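Type-iv like pilin ttha1222 (Thermus thermophilus, PDB 5G2F) is of unknown function but, as a type IV-like pilin linked to natural competence, probably takes part in DNA uptake. Local coordinates at residues 21-24 and 25-28; 75-78 and 79-82. All coordinates share one frame; numbering follows the deposited sequence.

Contact 1 of 2, residues 21-24 and 25-28; sequences QRDP and STGA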
loop_
_atom_site.group_PDB
_atom_site.type_symbol
_atom_site.label_atom_id
_atom_site.label_comp_id
_atom_site.label_asym_id
_atom_site.label_seq_id
_atom_site.Cartn_x
_atom_site.Cartn_y
_atom_site.Cartn_z
ATOM N N GLN A 21 -13.760 3.396 -2.278
ATOM C CA GLN A 21 -13.251 4.064 -1.093
ATOM C C GLN A 21 -13.534 5.551 -1.090
ATOM O O GLN A 21 -13.137 6.223 -0.163
ATOM C CB GLN A 21 -11.734 3.992 -1.041
ATOM C CG GLN A 21 -11.094 2.698 -1.493
ATOM C CD GLN A 21 -11.313 1.571 -0.538
ATOM O OE1 GLN A 21 -11.040 1.723 0.642
ATOM N NE2 GLN A 21 -11.723 0.396 -1.056
ATOM N N ARG A 22 -14.167 6.101 -2.127
ATOM C CA ARG A 22 -14.502 7.543 -2.142
ATOM C C ARG A 22 -15.493 7.947 -1.067
ATOM O O ARG A 22 -16.472 7.275 -0.813
ATOM C CB ARG A 22 -15.105 7.979 -3.463
ATOM C CG ARG A 22 -14.149 7.911 -4.633
ATOM C CD ARG A 22 -14.871 8.420 -5.869
ATOM N NE ARG A 22 -14.041 8.274 -7.060
ATOM C CZ ARG A 22 -13.004 9.040 -7.367
ATOM N NH1 ARG A 22 -12.692 10.110 -6.629
ATOM N NH2 ARG A 22 -12.308 8.808 -8.463
ATOM N N ASP A 23 -15.241 9.094 -0.443
ATOM C CA ASP A 23 -16.240 9.677 0.414
ATOM C C ASP A 23 -17.477 9.962 -0.435
ATOM O O ASP A 23 -17.354 10.503 -1.535
ATOM C CB ASP A 23 -15.700 10.940 1.012
ATOM C CG ASP A 23 -16.681 11.583 1.934
ATOM O OD1 ASP A 23 -17.639 12.267 1.475
ATOM O OD2 ASP A 23 -16.529 11.394 3.146
ATOM N N PRO A 24 -18.641 9.533 0.004
ATOM C CA PRO A 24 -19.816 9.675 -0.876
ATOM C C PRO A 24 -20.415 11.113 -0.994
ATOM O O PRO A 24 -21.237 11.372 -1.884
ATOM C CB PRO A 24 -20.849 8.745 -0.216
ATOM C CG PRO A 24 -20.418 8.596 1.173
ATOM C CD PRO A 24 -18.916 8.699 1.175
ATOM N N SER A 25 -19.962 12.043 -0.174
ATOM C CA SER A 25 -20.351 13.447 -0.353
ATOM C C SER A 25 -19.328 14.290 -1.089
ATOM O O SER A 25 -19.666 15.149 -1.880
ATOM C CB SER A 25 -20.593 14.078 1.023
ATOM O OG SER A 25 -21.635 13.416 1.686
ATOM N N THR A 26 -18.043 14.094 -0.797
ATOM C CA THR A 26 -16.996 14.906 -1.365
ATOM C C THR A 26 -16.304 14.272 -2.572
ATOM O O THR A 26 -15.705 14.983 -3.368
ATOM C CB THR A 26 -15.895 15.243 -0.337
ATOM O OG1 THR A 26 -15.114 14.081 -0.057
ATOM C CG2 THR A 26 -16.449 15.756 0.955
ATOM N N GLY A 27 -16.347 12.950 -2.646
ATOM C CA GLY A 27 -15.652 12.156 -3.653
ATOM C C GLY A 27 -14.197 11.838 -3.331
ATOM O O GLY A 27 -13.531 11.121 -4.083
ATOM N N ALA A 28 -13.686 12.416 -2.229
ATOM C CA ALA A 28 -12.276 12.361 -1.949
ATOM C C ALA A 28 -11.869 10.936 -1.633
ATOM O O ALA A 28 -12.622 10.200 -1.005
ATOM C CB ALA A 28 -11.942 13.247 -0.762
HETATM O O HOH W 1 -20.275 11.742 3.142
#
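Asp23 and Ala28 face each other where the chain reverses, Asp23 N giving a nearly straight bond to Ala28 O (2.9 Å, 171°) while Asp23 O accepts from Gly27 N four residues on, the mark of an alpha-turn. This reversal sits in the long loop that follows helix 3-19 of the soluble pilin domain. Inside it, Asp23 forms an Asx motif. With CG anti to its own amide (chi1 -179°), the carboxylate swings in over the turn, and OD1 takes two backbone N-H groups on its anti side: Ser25 N at 2.9 Å and Thr26 N at 2.9 Å, arriving from opposite faces of the carboxylate plane. Pro24 suits the next place, since its ring limits the backbone and it has no N-H to satisfy. Thr26 OG1 lies 3.4 Å from Asp23 CB and accepts from Ala28 N in an ST turn. Gly27 tolerates a positive phi of 84° easily, and its carbonyl meets the edge of the Arg22 guanidinium in plane, Arg22 NH1 to Gly27 O 2.9 Å. NH1 also bonds Leu58 O, and NE pairs with Glu19, so Arg22 ties this loop both to the helix end and to the turn between strands 47-54 and 60-66. A water reaches from Asp23 OD1 to Ser25 OG, 2.6 Å from the serine hydroxyl.

Contact 2 of 2, residues 75-78 and 79-82; sequences VYKS and SDGT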
loop_
_atom_site.group_PDB
_atom_site.type_symbol
_atom_site.label_atom_id
_atom_site.label_comp_id
_atom_site.label_asym_id
_atom_site.label_seq_id
_atom_site.Cartn_x
_atom_site.Cartn_y
_atom_site.Cartn_z
ATOM N N VAL A 75 -2.019 2.045 -18.721
ATOM C CA VAL A 75 -2.294 3.209 -17.905
ATOM C C VAL A 75 -3.806 3.479 -17.871
ATOM O O VAL A 75 -4.446 3.565 -18.918
ATOM C CB VAL A 75 -1.560 4.427 -18.487
ATOM C CG1 VAL A 75 -1.813 5.677 -17.664
ATOM C CG2 VAL A 75 -0.086 4.157 -18.589
ATOM N N TYR A 76 -4.373 3.572 -16.662
ATOM C CA TYR A 76 -5.764 3.958 -16.438
ATOM C C TYR A 76 -5.794 5.326 -15.813
ATOM O O TYR A 76 -5.091 5.567 -14.834
ATOM C CB TYR A 76 -6.498 2.972 -15.527
ATOM C CG TYR A 76 -7.916 3.351 -15.279
ATOM C CD1 TYR A 76 -8.915 3.096 -16.204
ATOM C CD2 TYR A 76 -8.260 4.064 -14.163
ATOM C CE1 TYR A 76 -10.216 3.527 -16.002
ATOM C CE2 TYR A 76 -9.561 4.424 -13.909
ATOM C CZ TYR A 76 -10.544 4.156 -14.826
ATOM O OH TYR A 76 -11.811 4.602 -14.588
ATOM N N LYS A 77 -6.615 6.221 -16.351
ATOM C CA LYS A 77 -6.807 7.573 -15.795
ATOM C C LYS A 77 -8.253 7.700 -15.351
ATOM O O LYS A 77 -9.190 7.621 -16.192
ATOM C CB LYS A 77 -6.474 8.651 -16.877
ATOM C CG LYS A 77 -4.976 8.657 -17.213
ATOM C CD LYS A 77 -4.603 9.589 -18.370
ATOM C CE LYS A 77 -3.147 9.368 -18.719
ATOM N NZ LYS A 77 -2.695 10.187 -19.879
ATOM N N SER A 78 -8.466 7.924 -14.065
ATOM C CA SER A 78 -9.831 8.043 -13.567
ATOM C C SER A 78 -10.554 9.277 -14.091
ATOM O O SER A 78 -11.792 9.241 -14.234
ATOM C CB SER A 78 -9.895 8.059 -12.035
ATOM O OG SER A 78 -9.339 9.269 -11.507
ATOM N N SER A 79 -9.803 10.327 -14.436
ATOM C CA SER A 79 -10.436 11.564 -14.837
ATOM C C SER A 79 -11.202 11.413 -16.151
ATOM O O SER A 79 -12.266 12.027 -16.292
ATOM C CB SER A 79 -9.458 12.744 -14.979
ATOM O OG SER A 79 -8.377 12.430 -15.872
ATOM N N ASP A 80 -10.655 10.651 -17.071
ATOM C CA ASP A 80 -11.270 10.451 -18.399
ATOM C C ASP A 80 -11.731 9.029 -18.669
ATOM O O ASP A 80 -12.297 8.734 -19.744
ATOM C CB ASP A 80 -10.405 11.043 -19.521
ATOM C CG ASP A 80 -9.101 10.319 -19.742
ATOM O OD1 ASP A 80 -8.891 9.250 -19.149
ATOM O OD2 ASP A 80 -8.306 10.830 -20.596
ATOM N N GLY A 81 -11.489 8.154 -17.705
ATOM C CA GLY A 81 -11.871 6.749 -17.801
ATOM C C GLY A 81 -11.196 5.974 -18.896
ATOM O O GLY A 81 -11.716 4.939 -19.362
ATOM N N THR A 82 -10.028 6.428 -19.336
ATOM C CA THR A 82 -9.328 5.774 -20.454
ATOM C C THR A 82 -8.333 4.743 -19.922
ATOM O O THR A 82 -7.734 4.897 -18.827
ATOM C CB THR A 82 -8.512 6.727 -21.349
ATOM O OG1 THR A 82 -7.553 7.477 -20.572
ATOM C CG2 THR A 82 -9.437 7.689 -22.069
HETATM O O HOH W 2 -5.147 6.140 -19.991
#
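Asp80 OD1 rests 3.4 Å from Lys77 CB and is gripped by two groups of Thr82, both from the same face of its carboxylate: the hydroxyl OG1 on the syn side at 2.6 Å, and the amide N, above the plane, at 3.0 Å. The second bond makes an Asx turn at the returning end of the tight turn that links strands 73-77 and 82-83 in a beta-hairpin. Its sound crossing bond runs from Lys77 N to Thr82 O (3.0 Å, 160°); Lys77 O takes weak bonds from the amides of Asp80, Gly81 and Thr82. Gly81 suits the turn because its positive phi of 64° costs little without a side chain. A first torsion of 180° turns the Tyr76 ring away from its own amide and along the returning chain: Tyr76 CD1 is 3.4 Å from Thr82 O, and Tyr76 OH lies 3.9 Å from Gly81 CA. Beyond the turn, the ring also packs on Val11, Arg12 and Ala15 of helix 3-19. Replacing the tyrosine by an alanine is likely to open a gap between helix 3-19 and the sheet and leave Gly81 without its aromatic neighbour. A water donates to both Val75 O and Thr82 OG1. With Lys77 NZ 5.7 Å from Asp80 OD2, the charges do not touch, so any attraction between them is probably mild; the sound bonds found here run to the backbone and to the threonine hydroxyl.

Both contacts are surface reversals built round an aspartate oxygen that takes two donors, two amides in contact 1, an amide and a hydroxyl in contact 2, yet they serve different parts of the domain. Contact 1 lies in the loop between helix 3-19 and strand 47-54, itself without regular structure, and adds a charged side chain that reaches the helix, where contact 2 adds an aromatic ring. Contact 2 lies at the sheet's edge, where the chain turns from strand 73-77 into the short outer strand 82-83. Residues 21-24 also meet the second subunit, whereas no other chain of the assembly touches 75-82. The centres are about 18 Å apart, but Arg22 NH2 packs 4.3 Å from Ser78 OG.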